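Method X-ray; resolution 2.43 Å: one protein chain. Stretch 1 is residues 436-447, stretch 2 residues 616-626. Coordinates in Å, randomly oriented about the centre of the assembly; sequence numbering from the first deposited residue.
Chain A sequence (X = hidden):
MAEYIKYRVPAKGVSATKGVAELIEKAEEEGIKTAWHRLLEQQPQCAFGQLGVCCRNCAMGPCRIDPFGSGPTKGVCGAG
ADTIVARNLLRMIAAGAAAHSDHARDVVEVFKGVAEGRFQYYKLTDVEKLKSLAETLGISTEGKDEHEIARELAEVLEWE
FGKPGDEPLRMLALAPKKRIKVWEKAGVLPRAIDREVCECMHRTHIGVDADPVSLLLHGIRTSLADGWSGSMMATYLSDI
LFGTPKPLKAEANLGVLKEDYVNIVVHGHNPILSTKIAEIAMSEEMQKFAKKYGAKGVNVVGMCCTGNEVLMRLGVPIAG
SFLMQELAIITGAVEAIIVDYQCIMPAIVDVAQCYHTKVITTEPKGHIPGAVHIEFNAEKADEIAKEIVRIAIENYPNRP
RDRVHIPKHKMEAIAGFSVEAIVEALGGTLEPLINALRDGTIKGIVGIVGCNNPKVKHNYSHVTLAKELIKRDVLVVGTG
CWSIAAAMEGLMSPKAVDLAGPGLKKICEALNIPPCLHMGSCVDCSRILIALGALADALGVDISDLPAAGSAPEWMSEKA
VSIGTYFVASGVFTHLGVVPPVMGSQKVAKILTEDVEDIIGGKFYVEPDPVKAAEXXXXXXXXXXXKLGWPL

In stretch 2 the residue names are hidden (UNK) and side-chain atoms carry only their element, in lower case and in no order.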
# COMPACT_ATOMS: atom_id res chain seq x y z
N ALA A 436 19.12 6.86 39.39
CA ALA A 436 18.00 7.76 39.66
C ALA A 436 16.66 7.06 39.47
O ALA A 436 15.70 7.36 40.18
CB ALA A 436 18.09 8.98 38.75
N LEU A 437 16.58 6.13 38.51
CA LEU A 437 15.35 5.36 38.33
C LEU A 437 15.16 4.36 39.46
O LEU A 437 14.03 4.14 39.91
CB LEU A 437 15.37 4.65 36.98
CG LEU A 437 15.23 5.50 35.72
CD1 LEU A 437 15.61 4.69 34.49
CD2 LEU A 437 13.81 6.03 35.58
N ARG A 438 16.25 3.75 39.93
CA ARG A 438 16.14 2.76 41.00
C ARG A 438 15.79 3.41 42.33
O ARG A 438 15.04 2.83 43.13
CB ARG A 438 17.45 1.98 41.12
CG ARG A 438 17.47 0.68 40.33
CD ARG A 438 18.48 -0.30 40.91
NE ARG A 438 19.85 0.18 40.73
CZ ARG A 438 20.63 -0.15 39.70
NH1 ARG A 438 20.17 -0.96 38.75
NH2 ARG A 438 21.86 0.33 39.62
N ASP A 439 16.32 4.61 42.59
CA ASP A 439 16.02 5.30 43.84
C ASP A 439 14.57 5.75 43.90
O ASP A 439 13.98 5.77 44.99
CB ASP A 439 16.93 6.52 44.00
CG ASP A 439 18.37 6.14 44.28
OD1 ASP A 439 18.65 4.94 44.47
OD2 ASP A 439 19.23 7.05 44.30
N GLY A 440 14.00 6.12 42.76
CA GLY A 440 12.77 6.87 42.73
C GLY A 440 12.96 8.35 42.47
O GLY A 440 11.97 9.08 42.39
N THR A 441 14.21 8.80 42.34
CA THR A 441 14.46 10.19 41.97
C THR A 441 13.80 10.53 40.64
O THR A 441 13.28 11.64 40.46
CB THR A 441 15.97 10.45 41.91
OG1 THR A 441 16.63 9.68 42.92
CG2 THR A 441 16.26 11.92 42.14
N ILE A 442 13.80 9.58 39.71
CA ILE A 442 13.03 9.68 38.47
C ILE A 442 12.10 8.48 38.43
O ILE A 442 12.55 7.33 38.49
CB ILE A 442 13.94 9.73 37.23
CG1 ILE A 442 14.74 11.03 37.22
CG2 ILE A 442 13.11 9.60 35.96
CD1 ILE A 442 15.58 11.22 35.97
N LYS A 443 10.79 8.75 38.36
CA LYS A 443 9.81 7.66 38.36
C LYS A 443 9.92 6.83 37.09
O LYS A 443 9.86 5.60 37.14
CB LYS A 443 8.40 8.22 38.52
CG LYS A 443 7.82 8.05 39.92
CD LYS A 443 8.77 8.57 40.98
CE LYS A 443 8.29 8.23 42.37
NZ LYS A 443 9.33 8.49 43.40
N GLY A 444 10.07 7.49 35.95
CA GLY A 444 10.20 6.79 34.69
C GLY A 444 10.51 7.76 33.57
O GLY A 444 10.78 8.93 33.80
N ILE A 445 10.46 7.24 32.35
CA ILE A 445 10.67 8.02 31.14
C ILE A 445 9.47 7.83 30.23
O ILE A 445 8.94 6.73 30.12
CB ILE A 445 11.97 7.62 30.42
CG1 ILE A 445 13.15 7.61 31.40
CG2 ILE A 445 12.25 8.55 29.25
CD1 ILE A 445 14.33 6.81 30.92
N VAL A 446 9.04 8.91 29.60
CA VAL A 446 7.92 8.85 28.66
C VAL A 446 8.31 9.57 27.38
O VAL A 446 8.75 10.73 27.42
CB VAL A 446 6.63 9.44 29.25
CG1 VAL A 446 5.56 9.54 28.17
CG2 VAL A 446 6.14 8.58 30.40
N GLY A 447 8.14 8.89 26.25
CA GLY A 447 8.33 9.51 24.95
C GLY A 447 7.03 10.03 24.37
O GLY A 447 6.07 9.28 24.20
N UNK A 616 -3.07 7.89 34.02
CA UNK A 616 -2.97 6.49 33.61
C UNK A 616 -1.52 6.10 33.32
O UNK A 616 -1.07 5.02 33.73
c UNK A 616 -3.87 4.71 32.09
c UNK A 616 -3.84 6.21 32.39
o UNK A 616 -5.18 6.66 32.64
N UNK A 617 -0.79 6.95 32.61
CA UNK A 617 0.61 6.67 32.29
C UNK A 617 1.43 6.59 33.57
O UNK A 617 2.27 5.69 33.73
c UNK A 617 0.59 8.73 29.04
c UNK A 617 1.16 7.74 31.33
c UNK A 617 2.68 7.80 31.39
c UNK A 617 0.67 7.48 29.90
N UNK A 618 1.18 7.50 34.51
CA UNK A 618 1.91 7.47 35.78
C UNK A 618 1.58 6.21 36.57
O UNK A 618 2.47 5.62 37.21
c UNK A 618 4.49 9.12 38.99
o UNK A 618 4.59 9.09 41.37
c UNK A 618 3.75 9.03 37.83
c UNK A 618 1.77 8.69 39.11
c UNK A 618 2.38 8.82 37.87
c UNK A 618 1.58 8.72 36.60
c UNK A 618 3.86 9.00 40.21
c UNK A 618 2.50 8.78 40.28
N UNK A 619 0.32 5.77 36.54
CA UNK A 619 -0.04 4.55 37.25
C UNK A 619 0.60 3.33 36.62
O UNK A 619 1.04 2.41 37.33
o UNK A 619 -1.54 5.63 39.35
c UNK A 619 -2.20 5.25 38.38
n UNK A 619 -3.48 5.55 38.22
c UNK A 619 -1.56 4.40 37.29
N UNK A 620 0.69 3.29 35.29
CA UNK A 620 1.37 2.19 34.62
C UNK A 620 2.85 2.19 34.98
O UNK A 620 3.46 1.13 35.19
c UNK A 620 2.26 1.58 32.33
c UNK A 620 -0.21 1.69 32.72
c UNK A 620 1.14 2.28 33.09
N UNK A 621 3.45 3.38 35.06
CA UNK A 621 4.86 3.47 35.46
C UNK A 621 5.04 2.96 36.88
O UNK A 621 6.00 2.24 37.18
c UNK A 621 5.83 6.72 33.57
c UNK A 621 6.70 5.09 36.00
c UNK A 621 5.37 4.91 35.30
c UNK A 621 5.48 5.27 33.81
N UNK A 622 4.14 3.34 37.79
CA UNK A 622 4.22 2.86 39.16
C UNK A 622 4.05 1.34 39.22
O UNK A 622 4.69 0.67 40.04
c UNK A 622 3.17 3.55 40.03
c UNK A 622 2.45 5.47 41.47
c UNK A 622 4.86 5.23 40.81
c UNK A 622 3.42 5.02 40.38
N UNK A 623 3.19 0.79 38.36
CA UNK A 623 3.03 -0.66 38.27
C UNK A 623 4.34 -1.32 37.85
O UNK A 623 4.76 -2.33 38.44
c UNK A 623 1.20 -2.29 37.55
o UNK A 623 0.00 -3.20 35.69
c UNK A 623 1.91 -0.99 37.29
o UNK A 623 -1.06 -1.80 37.01
c UNK A 623 -0.04 -2.44 36.69
N UNK A 624 4.99 -0.77 36.83
CA UNK A 624 6.26 -1.33 36.37
C UNK A 624 7.35 -1.18 37.43
O UNK A 624 8.25 -2.02 37.52
c UNK A 624 6.18 -2.01 33.02
c UNK A 624 5.73 -0.86 33.91
c UNK A 624 6.70 -0.66 35.07
c UNK A 624 5.00 -2.71 32.37
n UNK A 624 4.10 -1.76 31.66
N UNK A 625 7.28 -0.12 38.24
CA UNK A 625 8.21 0.02 39.36
C UNK A 625 7.97 -1.05 40.41
O UNK A 625 8.92 -1.66 40.92
c UNK A 625 8.47 2.55 39.09
c UNK A 625 8.61 3.84 39.88
c UNK A 625 8.07 1.41 39.99
n UNK A 625 11.96 4.00 41.36
n UNK A 625 11.27 4.46 39.22
c UNK A 625 10.99 4.08 40.46
n UNK A 625 9.74 3.78 40.80
N UNK A 626 6.70 -1.30 40.75
CA UNK A 626 6.38 -2.34 41.73
C UNK A 626 6.82 -3.71 41.24
O UNK A 626 7.32 -4.53 42.03
c UNK A 626 4.89 -2.32 42.04
c UNK A 626 2.10 -0.85 41.77
c UNK A 626 2.91 -1.10 43.04
n UNK A 626 0.82 -0.14 42.03
c UNK A 626 4.41 -1.07 42.77

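Stretch 2 is one unbroken helix, and its side chains can be read from atom count and branching. Position 616 has three side-chain atoms, a carbon bearing one oxygen and one carbon, out of reach of stretch 1: T616. Position 617 has four carbons, forked at the first, with one arm two carbons long; it points toward stretch 1, and one of its carbons touches V446. This is I617, its CG2 3.7 Å from V446 CG2.

At 618 one carbon leads to a six-carbon ring bearing an oxygen, and a ring carbon lies against the side chain of K443. The residue is Y618. Its CB points sideways, yet the ring comes nearer, placing Y618 CE1 3.6 Å from K443 CG, an oblique approach to the lysine's aliphatic part. Position 619 has two carbons, the second carrying one oxygen and one nitrogen, and makes no contact. By atoms alone it is N619, the amide of the shorter chain. Position 620, a carbon carrying two carbons, is also out of reach: V620.

Position 621 repeats the pattern of 617: four carbons, forked at the first, one arm longer, pointing toward stretch 1 against K443, G444 and V446. It is I621. I621 CD1 lies 3.7 Å from V446 CG2, while I621 CG2 lies 4.1 Å from G444 CA. A CB on G444 would fall 2.9 Å from I621 CG2, a clash, so the bare glycine makes room for the branch.

Position 622 has four carbons forked at the second, one of them near K443; it is L622, with CD2 4.2 Å from K443 CG. Position 623, three carbons ending in two oxygens, is exposed and touches nothing here: E623. Position 624, four carbons in a row and a nitrogen, is likewise free of stretch 1: K624.

At 625 three carbons, a nitrogen and a carbon with two more nitrogens reach the last turn of the helix of stretch 1 and the loop after it, with the two end nitrogens close to L437 O and K443 O. This is R625. R625 NH2 donates to L437 O at 2.5 Å and R625 NH1 to K443 O at 2.8 Å; R625 NH1 also makes a weak bond to L437 O, at 2.9 Å. Position 626, four carbons then nitrogen, is exposed and out of reach: K626.

The contact obeys a simple rule. Positions 617, 621 and 625, four apart, put one face of the helix toward stretch 1. The two isoleucines pack on V446, and the arginine ties together carbonyls six residues apart, L437 O and K443 O. K443 covers the flank, K443 NZ held by G440 O at 2.9 Å.

Stretch 2, residues 616-626: TIYNVILEKRK
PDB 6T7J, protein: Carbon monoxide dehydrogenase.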